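Local coordinates for protein alpha-1,4-endofucoidanase (Mariniflexile fucanivorans, PDB 6DLH) that hydrolyses internal alpha-1,4-fucosidic bonds of fucoidan, the sulfated fucan of brown algae, as a retaining glycoside hydrolase of family GH107, at residues A[95-106]-A[119-130]. Residues are numbered along the deposited sequence; the frame is centred on the assembly and turned at random.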
loop_
_atom_site.group_PDB
_atom_site.type_symbol
_atom_site.label_atom_id
_atom_site.label_comp_id
_atom_site.label_asym_id
_atom_site.label_seq_id
_atom_site.Cartn_x
_atom_site.Cartn_y
_atom_site.Cartn_z
ATOM N N HIS A 95 8.107 -5.164 -2.431
ATOM C CA HIS A 95 8.114 -3.782 -1.975
ATOM C C HIS A 95 6.982 -3.014 -2.654
ATOM O O HIS A 95 6.513 -3.420 -3.717
ATOM C CB HIS A 95 9.461 -3.113 -2.292
ATOM C CG HIS A 95 10.601 -3.613 -1.472
ATOM N ND1 HIS A 95 10.996 -4.940 -1.487
ATOM C CD2 HIS A 95 11.444 -2.970 -0.634
ATOM C CE1 HIS A 95 12.018 -5.095 -0.672
ATOM N NE2 HIS A 95 12.316 -3.900 -0.141
ATOM N N VAL A 96 6.582 -1.890 -2.044
ATOM C CA VAL A 96 5.493 -1.069 -2.554
ATOM C C VAL A 96 6.025 0.286 -3.017
ATOM O O VAL A 96 5.244 1.165 -3.364
ATOM C CB VAL A 96 4.360 -0.903 -1.519
ATOM C CG1 VAL A 96 3.765 -2.235 -1.111
ATOM C CG2 VAL A 96 4.795 -0.107 -0.298
ATOM N N ALA A 97 7.355 0.457 -2.997
ATOM C CA ALA A 97 7.991 1.694 -3.422
ATOM C C ALA A 97 9.100 1.372 -4.420
ATOM O O ALA A 97 9.765 0.348 -4.285
ATOM C CB ALA A 97 8.520 2.450 -2.230
ATOM N N PRO A 98 9.334 2.217 -5.453
ATOM C CA PRO A 98 10.244 1.856 -6.542
ATOM C C PRO A 98 11.714 2.049 -6.171
ATOM O O PRO A 98 12.072 3.011 -5.486
ATOM C CB PRO A 98 9.825 2.829 -7.654
ATOM C CG PRO A 98 9.380 4.072 -6.908
ATOM C CD PRO A 98 8.752 3.557 -5.627
ATOM N N HIS A 99 12.551 1.113 -6.637
ATOM C CA HIS A 99 13.991 1.163 -6.439
ATOM C C HIS A 99 14.700 0.626 -7.682
ATOM O O HIS A 99 14.354 -0.445 -8.185
ATOM C CB HIS A 99 14.401 0.400 -5.166
ATOM C CG HIS A 99 15.715 0.838 -4.611
ATOM N ND1 HIS A 99 16.917 0.326 -5.064
ATOM C CD2 HIS A 99 16.023 1.752 -3.663
ATOM C CE1 HIS A 99 17.907 0.906 -4.412
ATOM N NE2 HIS A 99 17.385 1.789 -3.546
ATOM N N PRO A 100 15.710 1.364 -8.206
ATOM C CA PRO A 100 16.473 0.938 -9.384
ATOM C C PRO A 100 17.006 -0.492 -9.305
ATOM O O PRO A 100 16.821 -1.280 -10.235
ATOM C CB PRO A 100 17.666 1.910 -9.388
ATOM C CG PRO A 100 17.136 3.165 -8.727
ATOM C CD PRO A 100 16.154 2.669 -7.687
ATOM N N ILE A 101 17.658 -0.814 -8.179
ATOM C CA ILE A 101 18.278 -2.113 -7.961
ATOM C C ILE A 101 17.216 -3.213 -7.996
ATOM O O ILE A 101 17.408 -4.233 -8.656
ATOM C CB ILE A 101 19.105 -2.127 -6.658
ATOM C CG1 ILE A 101 20.047 -0.920 -6.570
ATOM C CG2 ILE A 101 19.857 -3.444 -6.509
ATOM C CD1 ILE A 101 20.852 -0.840 -5.289
ATOM N N ILE A 102 16.087 -2.996 -7.304
ATOM C CA ILE A 102 15.055 -4.020 -7.209
ATOM C C ILE A 102 14.396 -4.215 -8.575
ATOM O O ILE A 102 14.000 -5.330 -8.924
ATOM C CB ILE A 102 14.019 -3.706 -6.105
ATOM C CG1 ILE A 102 14.662 -3.568 -4.721
ATOM C CG2 ILE A 102 12.907 -4.748 -6.103
ATOM C CD1 ILE A 102 13.715 -3.095 -3.635
ATOM N N GLU A 103 14.267 -3.119 -9.334
ATOM C CA GLU A 103 13.634 -3.167 -10.646
ATOM C C GLU A 103 14.503 -3.961 -11.625
ATOM O O GLU A 103 13.978 -4.715 -12.444
ATOM C CB GLU A 103 13.285 -1.762 -11.143
ATOM C CG GLU A 103 12.291 -1.781 -12.292
ATOM C CD GLU A 103 11.660 -0.454 -12.684
ATOM O OE1 GLU A 103 11.914 0.569 -11.999
ATOM O OE2 GLU A 103 10.910 -0.449 -13.683
ATOM N N SER A 104 15.829 -3.807 -11.507
ATOM C CA SER A 104 16.779 -4.533 -12.340
ATOM C C SER A 104 16.608 -6.044 -12.176
ATOM O O SER A 104 16.720 -6.787 -13.153
ATOM C CB SER A 104 18.193 -4.113 -12.044
ATOM O OG SER A 104 18.720 -4.876 -10.972
ATOM N N LEU A 105 16.327 -6.480 -10.940
ATOM C CA LEU A 105 16.149 -7.883 -10.600
ATOM C C LEU A 105 15.001 -8.483 -11.409
ATOM O O LEU A 105 14.886 -9.702 -11.518
ATOM C CB LEU A 105 15.833 -7.984 -9.106
ATOM C CG LEU A 105 17.010 -8.221 -8.160
ATOM C CD1 LEU A 105 17.818 -6.950 -7.949
ATOM C CD2 LEU A 105 16.501 -8.738 -6.824
ATOM N N TRP A 106 14.131 -7.617 -11.938
ATOM C CA TRP A 106 13.013 -8.054 -12.758
ATOM C C TRP A 106 13.532 -8.734 -14.024
ATOM O O TRP A 106 13.197 -9.888 -14.283
ATOM C CB TRP A 106 12.079 -6.876 -13.074
ATOM C CG TRP A 106 10.953 -7.197 -14.011
ATOM C CD1 TRP A 106 10.343 -8.405 -14.190
ATOM C CD2 TRP A 106 10.266 -6.270 -14.872
ATOM N NE1 TRP A 106 9.341 -8.301 -15.119
ATOM C CE2 TRP A 106 9.264 -7.000 -15.547
ATOM C CE3 TRP A 106 10.405 -4.901 -15.143
ATOM C CZ2 TRP A 106 8.413 -6.404 -16.482
ATOM C CZ3 TRP A 106 9.563 -4.311 -16.062
ATOM C CH2 TRP A 106 8.580 -5.056 -16.720
ATOM N N LEU A 119 8.833 -9.306 -10.587
ATOM C CA LEU A 119 8.809 -7.877 -10.308
ATOM C C LEU A 119 8.261 -7.647 -8.899
ATOM O O LEU A 119 7.097 -7.941 -8.625
ATOM C CB LEU A 119 7.992 -7.144 -11.379
ATOM C CG LEU A 119 7.858 -5.631 -11.184
ATOM C CD1 LEU A 119 9.205 -4.925 -11.274
ATOM C CD2 LEU A 119 6.861 -5.030 -12.167
ATOM N N VAL A 120 9.119 -7.130 -8.012
ATOM C CA VAL A 120 8.794 -7.059 -6.596
ATOM C C VAL A 120 8.902 -5.618 -6.117
ATOM O O VAL A 120 9.076 -5.364 -4.928
ATOM C CB VAL A 120 9.632 -8.022 -5.726
ATOM C CG1 VAL A 120 9.186 -9.467 -5.866
ATOM C CG2 VAL A 120 11.133 -7.887 -5.946
ATOM N N ALA A 121 8.806 -4.683 -7.066
ATOM C CA ALA A 121 8.557 -3.286 -6.753
ATOM C C ALA A 121 7.616 -2.710 -7.809
ATOM O O ALA A 121 7.371 -3.345 -8.834
ATOM C CB ALA A 121 9.855 -2.519 -6.664
ATOM N N PRO A 122 7.020 -1.519 -7.576
ATOM C CA PRO A 122 6.347 -0.786 -8.650
ATOM C C PRO A 122 7.399 -0.179 -9.578
ATOM O O PRO A 122 8.397 0.371 -9.110
ATOM C CB PRO A 122 5.598 0.312 -7.882
ATOM C CG PRO A 122 6.453 0.553 -6.653
ATOM C CD PRO A 122 6.964 -0.821 -6.280
ATOM N N ARG A 123 7.160 -0.286 -10.894
ATOM C CA ARG A 123 8.072 0.237 -11.906
ATOM C C ARG A 123 8.214 1.746 -11.724
ATOM O O ARG A 123 7.219 2.466 -11.664
ATOM C CB ARG A 123 7.581 -0.102 -13.318
ATOM C CG ARG A 123 7.520 -1.589 -13.635
ATOM C CD ARG A 123 6.712 -1.851 -14.890
ATOM N NE ARG A 123 5.288 -2.047 -14.648
ATOM C CZ ARG A 123 4.558 -3.054 -15.129
ATOM N NH1 ARG A 123 5.096 -3.950 -15.938
ATOM N NH2 ARG A 123 3.278 -3.156 -14.810
ATOM N N GLU A 124 9.464 2.211 -11.632
ATOM C CA GLU A 124 9.773 3.593 -11.296
ATOM C C GLU A 124 9.092 4.559 -12.265
ATOM O O GLU A 124 8.832 5.710 -11.918
ATOM C CB GLU A 124 11.290 3.801 -11.305
ATOM C CG GLU A 124 11.806 4.593 -10.116
ATOM C CD GLU A 124 11.547 6.090 -10.130
ATOM O OE1 GLU A 124 11.432 6.659 -11.229
ATOM O OE2 GLU A 124 11.472 6.686 -9.038
ATOM N N SER A 125 8.802 4.089 -13.483
ATOM C CA SER A 125 8.268 4.961 -14.520
ATOM C C SER A 125 6.740 5.020 -14.451
ATOM O O SER A 125 6.118 5.825 -15.143
ATOM C CB SER A 125 8.769 4.552 -15.893
ATOM O OG SER A 125 8.334 3.241 -16.230
ATOM N N VAL A 126 6.147 4.177 -13.597
ATOM C CA VAL A 126 4.702 4.032 -13.528
ATOM C C VAL A 126 4.155 4.748 -12.293
ATOM O O VAL A 126 3.360 5.673 -12.426
ATOM C CB VAL A 126 4.274 2.554 -13.579
ATOM C CG1 VAL A 126 2.763 2.397 -13.505
ATOM C CG2 VAL A 126 4.826 1.858 -14.811
ATOM N N ASP A 127 4.589 4.327 -11.097
ATOM C CA ASP A 127 3.979 4.839 -9.877
ATOM C C ASP A 127 4.879 4.630 -8.661
ATOM O O ASP A 127 5.541 3.598 -8.536
ATOM C CB ASP A 127 2.620 4.172 -9.643
ATOM C CG ASP A 127 1.744 4.903 -8.644
ATOM O OD1 ASP A 127 1.798 6.151 -8.615
ATOM O OD2 ASP A 127 1.012 4.219 -7.911
ATOM N N ASP A 128 4.870 5.624 -7.762
ATOM C CA ASP A 128 5.323 5.454 -6.389
ATOM C C ASP A 128 4.115 5.487 -5.447
ATOM O O ASP A 128 3.768 6.544 -4.920
ATOM C CB ASP A 128 6.360 6.512 -5.993
ATOM C CG ASP A 128 6.955 6.260 -4.616
ATOM O OD1 ASP A 128 6.524 5.286 -3.957
ATOM O OD2 ASP A 128 7.847 7.028 -4.209
ATOM N N PRO A 129 3.438 4.342 -5.194
ATOM C CA PRO A 129 2.272 4.309 -4.303
ATOM C C PRO A 129 2.547 4.784 -2.876
ATOM O O PRO A 129 1.733 5.492 -2.288
ATOM C CB PRO A 129 1.846 2.836 -4.300
ATOM C CG PRO A 129 2.456 2.262 -5.561
ATOM C CD PRO A 129 3.748 3.023 -5.765
ATOM N N LEU A 130 3.714 4.428 -2.334
ATOM C CA LEU A 130 4.055 4.782 -0.965
ATOM C C LEU A 130 4.093 6.298 -0.789
ATOM O O LEU A 130 3.547 6.810 0.188
ATOM C CB LEU A 130 5.389 4.130 -0.582
ATOM C CG LEU A 130 5.811 4.294 0.878
ATOM C CD1 LEU A 130 4.734 3.783 1.828
ATOM C CD2 LEU A 130 7.132 3.589 1.142
HETATM O O HOH W 1 11.890 -7.234 -9.360
#
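Pro98 sits among Pro122, Glu124 and Asp128. Its CB lies 3.2 Å from Pro122 O and also against Glu124 CG. Its CD is 3.3 Å from Asp128 OD1, the ring crossing that side chain at about a right angle, and packs on Pro122 CG. Beside it, Glu103 reaches across from helix 100-104. With CG anti to the backbone N (chi1 -164°) and the chain extended beyond, its carboxylate arrives over the 123-124 backbone, where Glu124 N donates to Glu103 OE1 (3.0 Å, nearly straight) from above the carboxylate plane. Glu103 OE2 rests against Arg123 CB without pairing with the guanidinium group, which turns instead to a salt bridge with Glu61. At the other end of segment 95-106, Trp106 packs on Leu119, whose CB sits over the face of its five-membered ring, 4.0 Å from the centroid, a CH-pi contact; Arg123 CD lies near Trp106 CZ3. Deeper in, Ile102 CG2 meets Val120 CG2 at 3.6 Å and also touches Ala121 CB, and Ile102 CD1 covers one face of the His95 ring. The backbones are joined by His95 N to Val120 O (2.7 Å), and one water accepts from Val120 N and donates to Ile102 O. The His95 ring is held at both nitrogens, ND1 by Pro93 O and NE2 by the Tyr204 hydroxyl. From the same helix 198-216, Tyr212 binds Ala97 O and Tyr216 OH bonds to Asp128 OD2, while the Asp128 side chain caps the start of helix 129-139. This largely buried segment pair forms the long beta-to-alpha arm of a beta-alpha-beta crossover in the catalytic domain, strand 80-84 to helix 129-139 to parallel neighbour 143-149.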